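Local coordinates for protein endonuclease V (Homo sapiens, PDB 6OZE) that probably cleaves RNA at or near inosine, as a metal-ion-dependent endoribonuclease of the RNase H-like clan, at residues A[23-28]-A[204-209]; A[35-40]-A[111-116]. The protein carries 4 engineered substitutions. One frame throughout, in Å; residues are numbered along the deposited sequence. Where two conformers were deposited one is given.

Interaction 1: residues A[23-28]-A[204-209]; sequences RDTEAW and GHRMSL
Asp24 grips Ser208 with both carboxylate oxygens, in the short turn between strand 199-205 of the RNase H-like sheet and helix 209-218. Ser208 is the N-cap of that helix. Its backbone N reaches Asp24 OD1 at 2.8 Å in a nearly straight bond, 176° at the hydrogen, and comes from above the carboxylate plane. Its hydroxyl OG donates to Asp24 OD2 on the syn side. The same OG caps the backbone N of Ala211, so the aspartate probably steadies the cap and adds negative charge at the helix start.

A second polar group forms further along the loop, around Arg206. Glu26 OE2 forms a salt bridge of 2.7 Å with Arg206 NH1. The carboxylate and guanidinium planes are 71° apart, so the two groups do not lie flat together. Thr25 OG1 donates to the same Glu26 OE2 and so helps to position it. The Thr25 side chain crosses that of Arg206 at about a right angle, with OG1 and CG2 against CD.

Met207 and Trp28 make an oblique Met-aromatic contact. The methionine chain runs extended beyond CG, and its CE ends 3.8 Å from Trp28 CZ3.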
# COMPACT_ATOMS: atom_id res chain seq x y z
N ARG A 23 7.42 -6.20 -12.81
CA ARG A 23 8.81 -6.56 -12.70
C ARG A 23 9.56 -5.37 -12.13
O ARG A 23 9.05 -4.25 -12.06
CB ARG A 23 9.40 -6.93 -14.06
CG ARG A 23 9.47 -5.76 -15.00
CD ARG A 23 9.95 -6.17 -16.38
NE ARG A 23 9.92 -5.04 -17.30
CZ ARG A 23 10.90 -4.14 -17.41
NH1 ARG A 23 11.99 -4.25 -16.66
NH2 ARG A 23 10.79 -3.14 -18.27
N ASP A 24 10.79 -5.63 -11.70
CA ASP A 24 11.64 -4.55 -11.21
C ASP A 24 12.14 -3.72 -12.38
O ASP A 24 12.49 -4.25 -13.44
CB ASP A 24 12.82 -5.15 -10.45
CG ASP A 24 12.38 -5.89 -9.21
OD1 ASP A 24 11.57 -5.33 -8.45
OD2 ASP A 24 12.84 -7.04 -9.02
N THR A 25 12.14 -2.40 -12.20
CA THR A 25 12.60 -1.49 -13.23
C THR A 25 13.80 -0.66 -12.83
O THR A 25 14.37 0.02 -13.69
CB THR A 25 11.45 -0.56 -13.68
OG1 THR A 25 10.99 0.23 -12.58
CG2 THR A 25 10.28 -1.36 -14.24
N GLU A 26 14.23 -0.70 -11.57
CA GLU A 26 15.32 0.13 -11.08
C GLU A 26 16.44 -0.75 -10.56
O GLU A 26 16.19 -1.82 -9.99
CB GLU A 26 14.84 1.02 -9.93
CG GLU A 26 13.51 1.72 -10.22
CD GLU A 26 13.55 2.54 -11.49
OE1 GLU A 26 14.55 3.28 -11.70
OE2 GLU A 26 12.60 2.44 -12.29
N ALA A 27 17.68 -0.30 -10.76
CA ALA A 27 18.84 -1.05 -10.29
C ALA A 27 18.77 -1.32 -8.80
O ALA A 27 19.16 -2.40 -8.34
CB ALA A 27 20.13 -0.32 -10.65
N TRP A 28 18.28 -0.36 -8.01
CA TRP A 28 18.28 -0.54 -6.56
C TRP A 28 17.40 -1.71 -6.14
O TRP A 28 17.65 -2.33 -5.11
CB TRP A 28 17.89 0.74 -5.82
CG TRP A 28 16.49 1.25 -6.05
CD1 TRP A 28 16.12 2.26 -6.90
CD2 TRP A 28 15.28 0.79 -5.42
NE1 TRP A 28 14.75 2.46 -6.84
CE2 TRP A 28 14.21 1.57 -5.94
CE3 TRP A 28 14.99 -0.20 -4.47
CZ2 TRP A 28 12.88 1.38 -5.55
CZ3 TRP A 28 13.67 -0.38 -4.08
CH2 TRP A 28 12.63 0.41 -4.62
N GLY A 204 2.17 -3.43 -6.38
CA GLY A 204 1.37 -2.36 -6.94
C GLY A 204 1.79 -2.09 -8.37
O GLY A 204 1.02 -2.30 -9.31
N HIS A 205 3.03 -1.64 -8.55
CA HIS A 205 3.50 -1.22 -9.87
C HIS A 205 5.01 -1.13 -9.82
O HIS A 205 5.58 -0.71 -8.81
CB HIS A 205 2.92 0.16 -10.22
CG HIS A 205 3.32 0.68 -11.56
ND1 HIS A 205 3.11 -0.02 -12.74
CD2 HIS A 205 3.84 1.88 -11.93
CE1 HIS A 205 3.52 0.71 -13.76
NE2 HIS A 205 3.96 1.87 -13.30
N ARG A 206 5.66 -1.57 -10.90
CA ARG A 206 7.10 -1.40 -11.10
C ARG A 206 7.94 -2.03 -10.00
O ARG A 206 9.00 -1.50 -9.65
CB ARG A 206 7.48 0.07 -11.32
CG ARG A 206 7.11 0.59 -12.68
CD ARG A 206 8.18 1.53 -13.19
NE ARG A 206 7.91 2.91 -12.85
CZ ARG A 206 8.85 3.79 -12.50
NH1 ARG A 206 10.12 3.40 -12.42
NH2 ARG A 206 8.52 5.04 -12.21
N MET A 207 7.49 -3.14 -9.44
CA MET A 207 8.34 -3.93 -8.56
C MET A 207 7.94 -5.39 -8.68
O MET A 207 6.78 -5.72 -8.93
CB MET A 207 8.23 -3.45 -7.11
CG MET A 207 9.40 -3.90 -6.21
SD MET A 207 9.66 -2.67 -4.91
CE MET A 207 11.22 -3.22 -4.20
N SER A 208 8.92 -6.28 -8.52
CA SER A 208 8.62 -7.70 -8.44
C SER A 208 8.12 -8.02 -7.03
O SER A 208 8.39 -7.30 -6.07
CB SER A 208 9.85 -8.54 -8.76
OG SER A 208 10.81 -8.43 -7.72
N LEU A 209 7.36 -9.11 -6.93
CA LEU A 209 6.82 -9.49 -5.63
C LEU A 209 7.94 -9.85 -4.66
O LEU A 209 7.90 -9.45 -3.49
CB LEU A 209 5.85 -10.65 -5.80
CG LEU A 209 5.24 -11.21 -4.51
CD1 LEU A 209 4.49 -10.11 -3.74
CD2 LEU A 209 4.32 -12.36 -4.84

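Interaction 2: residues A[35-40]-A[111-116]. With NA (sodium ion), chain G.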
# COMPACT_ATOMS: atom_id res chain seq x y z
N SER A 35 20.99 -1.14 -2.38
CA SER A 35 21.94 -0.08 -2.64
C SER A 35 21.39 0.85 -3.71
O SER A 35 20.92 0.40 -4.76
CB SER A 35 23.26 -0.68 -3.12
OG SER A 35 24.18 0.34 -3.45
N GLY A 36 21.42 2.14 -3.42
CA GLY A 36 20.86 3.14 -4.30
C GLY A 36 19.48 3.62 -3.88
O GLY A 36 19.02 4.65 -4.39
N LEU A 37 18.81 2.89 -2.98
CA LEU A 37 17.54 3.35 -2.45
C LEU A 37 17.81 4.33 -1.31
O LEU A 37 18.46 3.99 -0.33
CB LEU A 37 16.72 2.17 -1.94
CG LEU A 37 15.38 2.53 -1.30
CD1 LEU A 37 14.45 3.27 -2.30
CD2 LEU A 37 14.71 1.28 -0.76
N GLN A 38 17.30 5.56 -1.44
CA GLN A 38 17.53 6.60 -0.45
C GLN A 38 16.27 7.08 0.24
O GLN A 38 16.36 7.56 1.38
CB GLN A 38 18.21 7.82 -1.10
CG GLN A 38 19.63 7.57 -1.53
CD GLN A 38 20.58 7.46 -0.35
OE1 GLN A 38 20.68 6.41 0.28
NE2 GLN A 38 21.27 8.55 -0.04
N ARG A 39 15.11 7.03 -0.42
CA ARG A 39 13.87 7.56 0.14
C ARG A 39 12.71 6.62 -0.17
O ARG A 39 12.49 6.25 -1.33
CB ARG A 39 13.57 8.95 -0.42
CG ARG A 39 14.59 10.00 -0.00
CD ARG A 39 14.31 11.36 -0.64
NE ARG A 39 14.26 11.26 -2.09
CZ ARG A 39 15.33 11.25 -2.88
NH1 ARG A 39 15.17 11.15 -4.19
NH2 ARG A 39 16.55 11.34 -2.37
N VAL A 40 11.97 6.26 0.87
CA VAL A 40 10.80 5.39 0.77
C VAL A 40 9.60 6.17 1.29
O VAL A 40 9.67 6.75 2.38
CB VAL A 40 11.00 4.09 1.58
CG1 VAL A 40 9.77 3.22 1.50
CG2 VAL A 40 12.23 3.32 1.11
N MET A 111 11.41 13.50 -3.36
CA MET A 111 10.45 12.56 -3.93
C MET A 111 10.85 11.14 -3.57
O MET A 111 12.03 10.79 -3.66
CB MET A 111 10.40 12.69 -5.45
CG MET A 111 9.43 13.75 -5.95
SD MET A 111 7.71 13.29 -5.61
CE MET A 111 7.58 11.74 -6.49
N PRO A 112 9.91 10.31 -3.15
CA PRO A 112 10.25 8.91 -2.85
C PRO A 112 10.57 8.13 -4.11
O PRO A 112 10.05 8.41 -5.20
CB PRO A 112 8.97 8.38 -2.19
CG PRO A 112 7.87 9.27 -2.70
CD PRO A 112 8.50 10.63 -2.84
N GLN A 113 11.42 7.11 -3.96
CA GLN A 113 11.71 6.21 -5.07
C GLN A 113 10.73 5.05 -5.14
O GLN A 113 10.72 4.32 -6.14
CB GLN A 113 13.14 5.69 -4.94
CG GLN A 113 14.19 6.77 -5.15
CD GLN A 113 15.52 6.39 -4.56
OE1 GLN A 113 15.73 6.57 -3.36
NE2 GLN A 113 16.42 5.86 -5.38
N VAL A 114 9.93 4.87 -4.10
CA VAL A 114 8.96 3.78 -4.00
C VAL A 114 7.97 4.19 -2.91
O VAL A 114 8.34 4.86 -1.94
CB VAL A 114 9.68 2.45 -3.65
CG1 VAL A 114 10.52 2.59 -2.37
CG2 VAL A 114 8.68 1.30 -3.50
N LEU A 115 6.72 3.78 -3.07
CA LEU A 115 5.69 4.02 -2.06
C LEU A 115 5.25 2.69 -1.47
O LEU A 115 4.96 1.75 -2.21
CB LEU A 115 4.45 4.67 -2.68
CG LEU A 115 4.59 6.06 -3.29
CD1 LEU A 115 3.24 6.48 -3.92
CD2 LEU A 115 5.00 7.05 -2.22
N LEU A 116 5.17 2.64 -0.15
CA LEU A 116 4.46 1.58 0.55
C LEU A 116 3.06 2.11 0.85
O LEU A 116 2.91 3.15 1.50
CB LEU A 116 5.17 1.20 1.84
CG LEU A 116 6.63 0.73 1.71
CD1 LEU A 116 7.12 0.19 3.06
CD2 LEU A 116 6.81 -0.33 0.61
NA NA G . 20.36 4.14 0.91
O HOH W 1 22.17 3.30 -1.04
O HOH W 2 22.23 4.96 2.48
O HOH W 3 20.31 1.64 0.61
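The side-chain amide of Gln113 bridges Gly36, Gln38 and Arg39 at the entry to strand 39-47, beside the neighbouring parallel strand 115-118 in the RNase H-like sheet. OE1 accepts two backbone N-H groups, from Gln38 N at 2.7 Å and from Arg39 N at 3.0 Å. The Arg39 donor lies in the carbonyl plane; that of Gln38 is tilted 16° from it. NE2 donates to Gly36 O at 3.0 Å, with the oxygen close to the amide plane. Three bonds thus fix the rotation of this amide. Gln113 N also donates to Arg39 O. An alanine in place of Gln113 would probably leave Gln38 N, Arg39 N and Gly36 O without these partners and let the approach to the strand shift.

The tightly packed part is apolar. Val114 CG1 meets Leu37 CD1 at 4.0 Å. In the conformer given, Val40 lies side by side with Val114, pointing the same way, and its CG1 rests on Leu116 CG. Leu215 of helix 209-218 covers Leu37, Val114 and Leu116.

The solvent side is looser and polar. A sodium ion sits there, bound by Leu37 O, Gln38 OE1, three waters and Phe64 O. A bend at chi2 (-72°) turns Gln38 CD off from 111-116, and OE1 binds the ion. One of the waters accepts from Gly36 N. Arg39 turns to Met111 instead: NE donates to Met111 O at 2.8 Å from above the carbonyl plane, and NH1 adds a weak bond of 3.2 Å to the same oxygen.

How the interactions relate
From the N terminus, the chain leaves helix 3-17 and runs through 23-28, then 35-40, into strand 39-47. After two more strands and helix 89-106, segment 111-116 returns beside 35-40, and interaction 2 closes its loop. The chain goes on to strand 199-205, where 204-209 meets 23-28 and interaction 1 closes the wider loop. Interaction 2 is therefore nested inside interaction 1. Their centres are about 12 Å apart. Interaction 1 ties the early loop to the start of helix 209-218; interaction 2 joins two adjacent sheet strands. Trp28 links them: its CH2 lies 3.7 Å from Val114 CB.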